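Local coordinates for IroE protein (Escherichia coli, PDB 2GZS) that hydrolyses the trilactone of enterobactin and its C-glucosylated forms, preferring the iron-free siderophores and tending to cut just once to give linear trimers, at residues A[61-64]-A[65-68]; A[121-125]-A[126-130]; A[228-232]-A[233-237]. One frame throughout, in Å; residues are numbered along the deposited sequence.

Interaction 1: A[61-64]-A[65-68]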
# COMPACT_ATOMS: atom_id res chain seq x y z
N GLU A 61 13.07 8.37 13.88
CA GLU A 61 13.67 9.27 12.89
C GLU A 61 12.70 9.48 11.72
O GLU A 61 12.57 10.58 11.24
CB GLU A 61 15.00 8.85 12.23
CG GLU A 61 15.49 9.76 11.13
CD GLU A 61 15.58 9.46 9.65
OE1 GLU A 61 14.88 8.56 9.08
OE2 GLU A 61 16.39 10.19 8.95
N LEU A 62 12.01 8.44 11.21
CA LEU A 62 11.04 8.66 10.16
C LEU A 62 9.87 9.51 10.64
O LEU A 62 9.51 10.42 9.93
CB LEU A 62 10.53 7.28 9.64
CG LEU A 62 9.45 7.41 8.54
CD1 LEU A 62 9.88 7.99 7.23
CD2 LEU A 62 8.91 6.00 8.29
N LEU A 63 9.37 9.21 11.84
CA LEU A 63 8.24 10.03 12.33
C LEU A 63 8.60 11.52 12.49
O LEU A 63 7.74 12.29 12.14
CB LEU A 63 7.74 9.40 13.63
CG LEU A 63 7.27 7.91 13.54
CD1 LEU A 63 6.70 7.46 14.90
CD2 LEU A 63 6.24 7.72 12.43
N LYS A 64 9.83 11.74 12.95
CA LYS A 64 10.32 13.13 13.05
C LYS A 64 10.32 13.79 11.70
O LYS A 64 9.84 14.88 11.49
CB LYS A 64 11.70 13.07 13.70
CG LYS A 64 12.42 14.42 13.69
CD LYS A 64 13.76 14.20 14.40
CE LYS A 64 14.68 15.41 14.34
NZ LYS A 64 15.62 15.38 13.17
N GLN A 65 10.85 13.08 10.66
CA GLN A 65 10.92 13.71 9.35
C GLN A 65 9.55 13.97 8.71
O GLN A 65 9.23 14.91 8.05
CB GLN A 65 11.80 12.83 8.42
CG GLN A 65 12.06 13.45 7.06
CD GLN A 65 12.92 14.74 7.16
OE1 GLN A 65 13.85 14.72 7.97
NE2 GLN A 65 12.57 15.75 6.40
N LEU A 66 8.63 12.97 8.90
CA LEU A 66 7.26 13.20 8.47
C LEU A 66 6.61 14.43 9.07
O LEU A 66 5.83 15.13 8.45
CB LEU A 66 6.38 11.97 8.83
CG LEU A 66 6.77 10.66 8.10
CD1 LEU A 66 5.84 9.55 8.61
CD2 LEU A 66 6.68 10.73 6.60
N SER A 67 7.03 14.61 10.34
CA SER A 67 6.43 15.75 11.06
C SER A 67 7.03 17.07 10.61
O SER A 67 6.61 18.15 11.02
CB SER A 67 6.67 15.49 12.55
OG SER A 67 6.06 14.32 13.02
N GLU A 68 8.05 17.08 9.74
CA GLU A 68 8.60 18.35 9.23
C GLU A 68 7.69 18.95 8.20
O GLU A 68 7.70 20.13 7.88
CB GLU A 68 9.99 18.15 8.57
CG GLU A 68 11.13 17.78 9.51
CD GLU A 68 11.53 18.82 10.54
OE1 GLU A 68 11.63 20.01 10.16
OE2 GLU A 68 11.75 18.49 11.71
O HOH W 1 9.94 17.16 12.96
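Gln65 N donates to Glu61 O at 3.1 Å, one of the i to i+4 bonds that carry the short alpha-helix 60-66 toward its C-terminal end in this alpha/beta-hydrolase fold. The CB of Gln65 rests on the carbonyl oxygens of Glu61 and Leu62, and its side chain touches Leu260 of helix 247-262.

Leu66 comes next and faces the interior. Its N-H points almost straight at Leu62 O (2.9 Å, N-H...O 173°). With CG anti to its own carbonyl carbon (chi1 -64°), the isobutyl group lies back over the preceding turn, where CG sits 3.3 Å from Leu62 O. The two leucines lie at a slant to one another, Leu62 CD1 meeting Leu66 CG at 4.2 Å, while Leu66 CD1 also meets the CD2 branch of Leu63 at 4.3 Å. All three leucines are buried: Leu62 and Leu66 pack on Leu259 of helix 247-262, and Leu63 and Leu66 on Tyr11 of strand 11-19, so this face ties the helix to both elements.

At Ser67 the hydroxyl joins the backbone in gripping one acceptor. The OG stands beside its own N (chi1 -62°) and donates to Leu63 O at 2.8 Å, while Ser67 N binds the same oxygen; the two donors approach from opposite faces of the carbonyl plane, and neither lies in it.

The Glu68 carboxylate comes back toward Lys64. Lys64 NZ and Glu68 OE2 are not in contact; a water bridges the backbone oxygen of Lys64 and the carboxylate, donating at 2.7 Å to Lys64 O and at 2.6 Å to Glu68 OE2.

Interaction 2: A[121-125]-A[126-130]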
# COMPACT_ATOMS: atom_id res chain seq x y z
N ARG A 121 -10.07 -6.39 -0.63
CA ARG A 121 -10.39 -4.98 -0.89
C ARG A 121 -11.75 -4.66 -0.29
O ARG A 121 -11.89 -3.55 0.24
CB ARG A 121 -10.32 -4.67 -2.38
CG ARG A 121 -10.48 -3.14 -2.61
CD ARG A 121 -9.88 -2.70 -3.97
NE ARG A 121 -10.15 -3.72 -4.93
CZ ARG A 121 -9.35 -4.62 -5.52
NH1 ARG A 121 -9.99 -5.44 -6.35
NH2 ARG A 121 -8.05 -4.76 -5.34
N GLN A 122 -12.76 -5.54 -0.37
CA GLN A 122 -14.06 -5.20 0.25
C GLN A 122 -13.87 -5.08 1.72
O GLN A 122 -14.43 -4.17 2.37
CB GLN A 122 -15.02 -6.37 -0.10
CG GLN A 122 -16.30 -6.35 0.74
CD GLN A 122 -17.54 -6.18 -0.11
OE1 GLN A 122 -18.58 -5.75 0.41
NE2 GLN A 122 -17.34 -6.55 -1.38
N LEU A 123 -13.12 -5.94 2.39
CA LEU A 123 -12.86 -5.85 3.81
C LEU A 123 -12.21 -4.49 4.10
O LEU A 123 -12.56 -3.73 5.03
CB LEU A 123 -11.92 -6.96 4.28
CG LEU A 123 -11.27 -6.74 5.63
CD1 LEU A 123 -12.32 -6.87 6.73
CD2 LEU A 123 -10.16 -7.75 5.91
N LEU A 124 -11.17 -4.16 3.33
CA LEU A 124 -10.37 -2.94 3.59
C LEU A 124 -11.22 -1.71 3.42
O LEU A 124 -11.16 -0.82 4.31
CB LEU A 124 -9.17 -2.96 2.64
CG LEU A 124 -8.21 -1.75 2.74
CD1 LEU A 124 -7.59 -1.67 4.13
CD2 LEU A 124 -7.16 -1.85 1.64
N GLU A 125 -11.95 -1.59 2.33
CA GLU A 125 -12.66 -0.33 1.98
C GLU A 125 -13.98 -0.18 2.71
O GLU A 125 -14.37 0.98 3.02
CB GLU A 125 -12.89 -0.24 0.47
CG GLU A 125 -11.58 -0.20 -0.30
CD GLU A 125 -11.78 0.09 -1.78
OE1 GLU A 125 -12.90 0.27 -2.29
OE2 GLU A 125 -10.72 0.13 -2.45
N THR A 126 -14.67 -1.28 2.99
CA THR A 126 -15.99 -1.11 3.63
C THR A 126 -16.01 -1.42 5.10
O THR A 126 -17.02 -1.12 5.78
CB THR A 126 -17.07 -2.02 2.97
OG1 THR A 126 -16.89 -3.37 3.39
CG2 THR A 126 -16.97 -1.97 1.44
N ARG A 127 -14.97 -2.04 5.66
CA ARG A 127 -14.95 -2.42 7.08
C ARG A 127 -13.79 -1.75 7.82
O ARG A 127 -13.98 -1.02 8.82
CB ARG A 127 -14.93 -3.95 7.31
CG ARG A 127 -16.06 -4.65 6.55
CD ARG A 127 -16.16 -6.17 6.83
NE ARG A 127 -16.87 -6.65 5.62
CZ ARG A 127 -16.49 -7.61 4.76
NH1 ARG A 127 -15.37 -8.29 5.04
NH2 ARG A 127 -17.29 -7.79 3.72
N ILE A 128 -12.56 -1.97 7.34
CA ILE A 128 -11.42 -1.43 8.09
C ILE A 128 -11.32 0.07 7.94
O ILE A 128 -11.23 0.80 8.97
CB ILE A 128 -10.13 -2.09 7.57
CG1 ILE A 128 -10.18 -3.59 7.77
CG2 ILE A 128 -8.92 -1.41 8.24
CD1 ILE A 128 -8.85 -4.26 7.37
N ALA A 129 -11.29 0.63 6.76
CA ALA A 129 -11.06 2.08 6.58
C ALA A 129 -12.16 2.88 7.29
O ALA A 129 -11.81 3.83 8.02
CB ALA A 129 -10.90 2.40 5.09
N PRO A 130 -13.44 2.59 7.12
CA PRO A 130 -14.48 3.41 7.78
C PRO A 130 -14.35 3.39 9.29
O PRO A 130 -14.75 4.37 9.94
CB PRO A 130 -15.81 2.78 7.36
CG PRO A 130 -15.48 2.12 6.04
CD PRO A 130 -14.08 1.58 6.25
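Between 121-125 and 126-130 the helix widens and bends: the axes of the two short segments differ in direction by 30°, and the carbonyl of Leu123 serves two successive amides. Ile128 N approaches Leu123 O nearly head-on, at 2.9 Å, whereas Arg127 N reaches the same oxygen at 3.0 Å from above the carbonyl plane. Ala129 N goes on to Leu124 O, again an i to i+5 bond. Pro130 has no N-H to offer Glu125 O; its CD packs 3.3 Å from that oxygen instead.

Thr126, at the start of the widened turn, grips Gln122 O twice, through N and through OG1 (2.8 Å), from opposite faces of that carbonyl. With chi1 at 76° the hydroxyl lies between the backbone N and carbonyl carbon of its own residue, and this turns it back to the preceding turn.

These i to i+5 bonds make a pi-type bulge inside helix 117-132, which packs against the central sheet of the alpha/beta-hydrolase fold: Leu123 touches Tyr27 and Ile128 touches Val29, both on strand 26-34, and Leu124 reaches Tyr47 on strand 43-48.

On the buried side Leu123 CG meets Ile128 CD1 at 3.9 Å, the two side chains slanting across each other, and the CD1 branch of Leu124 lies near Ile128 CB. On the more exposed side, Arg127 runs extended from CG to NE and crosses Leu123 at about a right angle. One face of its guanidinium lies over Leu123 CA, which is 3.7 Å from Arg127 NH1. Its NH2 meets the aliphatic part of Gln122, 3.5 Å from CG, and the Gln122 amide and the guanidinium are turned 27° apart.

Interaction 3: A[228-232]-A[233-237]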
# COMPACT_ATOMS: atom_id res chain seq x y z
N THR A 228 4.19 6.17 -20.47
CA THR A 228 3.87 6.86 -21.69
C THR A 228 2.39 6.68 -22.04
O THR A 228 1.71 7.69 -22.30
CB THR A 228 4.71 6.30 -22.85
OG1 THR A 228 6.09 6.53 -22.58
CG2 THR A 228 4.38 7.01 -24.17
N ILE A 229 1.92 5.43 -22.04
CA ILE A 229 0.51 5.19 -22.34
C ILE A 229 -0.38 5.83 -21.28
O ILE A 229 -1.40 6.46 -21.63
CB ILE A 229 0.22 3.69 -22.51
CG1 ILE A 229 1.00 3.16 -23.73
CG2 ILE A 229 -1.24 3.38 -22.72
CD1 ILE A 229 0.78 1.65 -23.94
N LEU A 230 -0.03 5.68 -19.99
CA LEU A 230 -0.94 6.23 -18.97
C LEU A 230 -1.01 7.73 -19.08
O LEU A 230 -2.09 8.35 -18.97
CB LEU A 230 -0.48 5.80 -17.59
CG LEU A 230 -0.70 4.30 -17.28
CD1 LEU A 230 -0.24 3.97 -15.89
CD2 LEU A 230 -2.19 3.95 -17.49
N LYS A 231 0.10 8.40 -19.34
CA LYS A 231 0.06 9.85 -19.52
C LYS A 231 -0.84 10.26 -20.66
O LYS A 231 -1.61 11.22 -20.53
CB LYS A 231 1.51 10.29 -19.87
CG LYS A 231 2.24 10.79 -18.64
CD LYS A 231 2.59 9.71 -17.63
CE LYS A 231 4.08 9.42 -17.75
NZ LYS A 231 4.89 10.04 -16.68
N ASP A 232 -0.72 9.48 -21.75
CA ASP A 232 -1.60 9.76 -22.87
C ASP A 232 -3.09 9.60 -22.48
O ASP A 232 -3.96 10.28 -23.06
CB ASP A 232 -1.31 8.82 -24.06
CG ASP A 232 -0.09 9.13 -24.87
OD1 ASP A 232 0.48 10.23 -24.69
OD2 ASP A 232 0.32 8.27 -25.69
N LYS A 233 -3.35 8.71 -21.54
CA LYS A 233 -4.71 8.47 -21.08
C LYS A 233 -5.10 9.42 -19.96
O LYS A 233 -6.16 9.20 -19.34
CB LYS A 233 -4.82 7.00 -20.67
CG LYS A 233 -4.76 6.21 -21.99
CD LYS A 233 -4.85 4.71 -21.79
CE LYS A 233 -5.16 4.07 -23.15
NZ LYS A 233 -5.54 2.67 -22.94
N GLY A 234 -4.25 10.40 -19.64
CA GLY A 234 -4.65 11.43 -18.68
C GLY A 234 -4.32 11.11 -17.24
O GLY A 234 -4.76 11.76 -16.28
N VAL A 235 -3.48 10.08 -16.99
CA VAL A 235 -3.13 9.63 -15.66
C VAL A 235 -1.81 10.23 -15.17
O VAL A 235 -0.87 10.31 -15.94
CB VAL A 235 -2.96 8.08 -15.64
CG1 VAL A 235 -2.44 7.57 -14.32
CG2 VAL A 235 -4.27 7.37 -15.99
N ASN A 236 -1.79 10.63 -13.89
CA ASN A 236 -0.55 11.05 -13.24
C ASN A 236 0.16 9.77 -12.79
O ASN A 236 -0.23 9.25 -11.74
CB ASN A 236 -0.91 11.92 -12.03
CG ASN A 236 0.26 12.50 -11.25
OD1 ASN A 236 1.41 12.16 -11.48
ND2 ASN A 236 -0.06 13.41 -10.34
N ALA A 237 1.12 9.33 -13.58
CA ALA A 237 1.84 8.08 -13.21
C ALA A 237 3.34 8.39 -13.15
O ALA A 237 3.82 9.11 -14.04
CB ALA A 237 1.64 7.00 -14.23
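Lys231 reaches past the end of its helix to Ala237. Its CB points away from 233-237, but bends at chi2, chi3 and chi4 bring the chain back. CG comes within 4.1 Å of Val235 O, CD lies near both that oxygen and Ala237 O, and CE closes on the latter. At the tip, NZ donates to Ala237 O at 3.0 Å, nearly in line with the C=O bond, and so ties the helix end to the first residue of strand 237-241.

Leu230 CB packs on Val235 CB and its CD1 on Ala237 CB, both at 3.9 Å; Trp159 of helix 150-161 touches Leu230 and Val235. Ile229 CG2 lies alongside CD and CE of Lys233, whose NZ is hydrogen-bonded to Val189 O and Thr187 O.

The backbone ends helix 219-232 with Val235 N bonded to Leu230 O (3.0 Å) and Gly234 N to Lys231 O (2.9 Å). At Gly234 phi is +91°, where a CB would jam against the preceding carbonyl oxygen. This pair of bonds around a C-prime glycine is a Schellman motif, here turning the chain from a helix into an edge strand.

The three contacts follow one another along the chain, interaction 1 on helix 60-66, interaction 2 within helix 117-132 and interaction 3 where helix 219-232 gives way to strand 237-241. None touches another: the centres of 1 and 2, like those of 2 and 3, are 28 Å apart, and those of 1 and 3 are 32 Å apart. What they share is the eight-stranded mixed sheet. Interaction 1 packs on strand 11-19 at one edge, interaction 2 on strands 26-34 and 43-48, and interaction 3 leads into strand 237-241 at the other edge. They thus join helices to the edges and a face of the sheet, and all three lie away from the active-site residues Ser149 and His247.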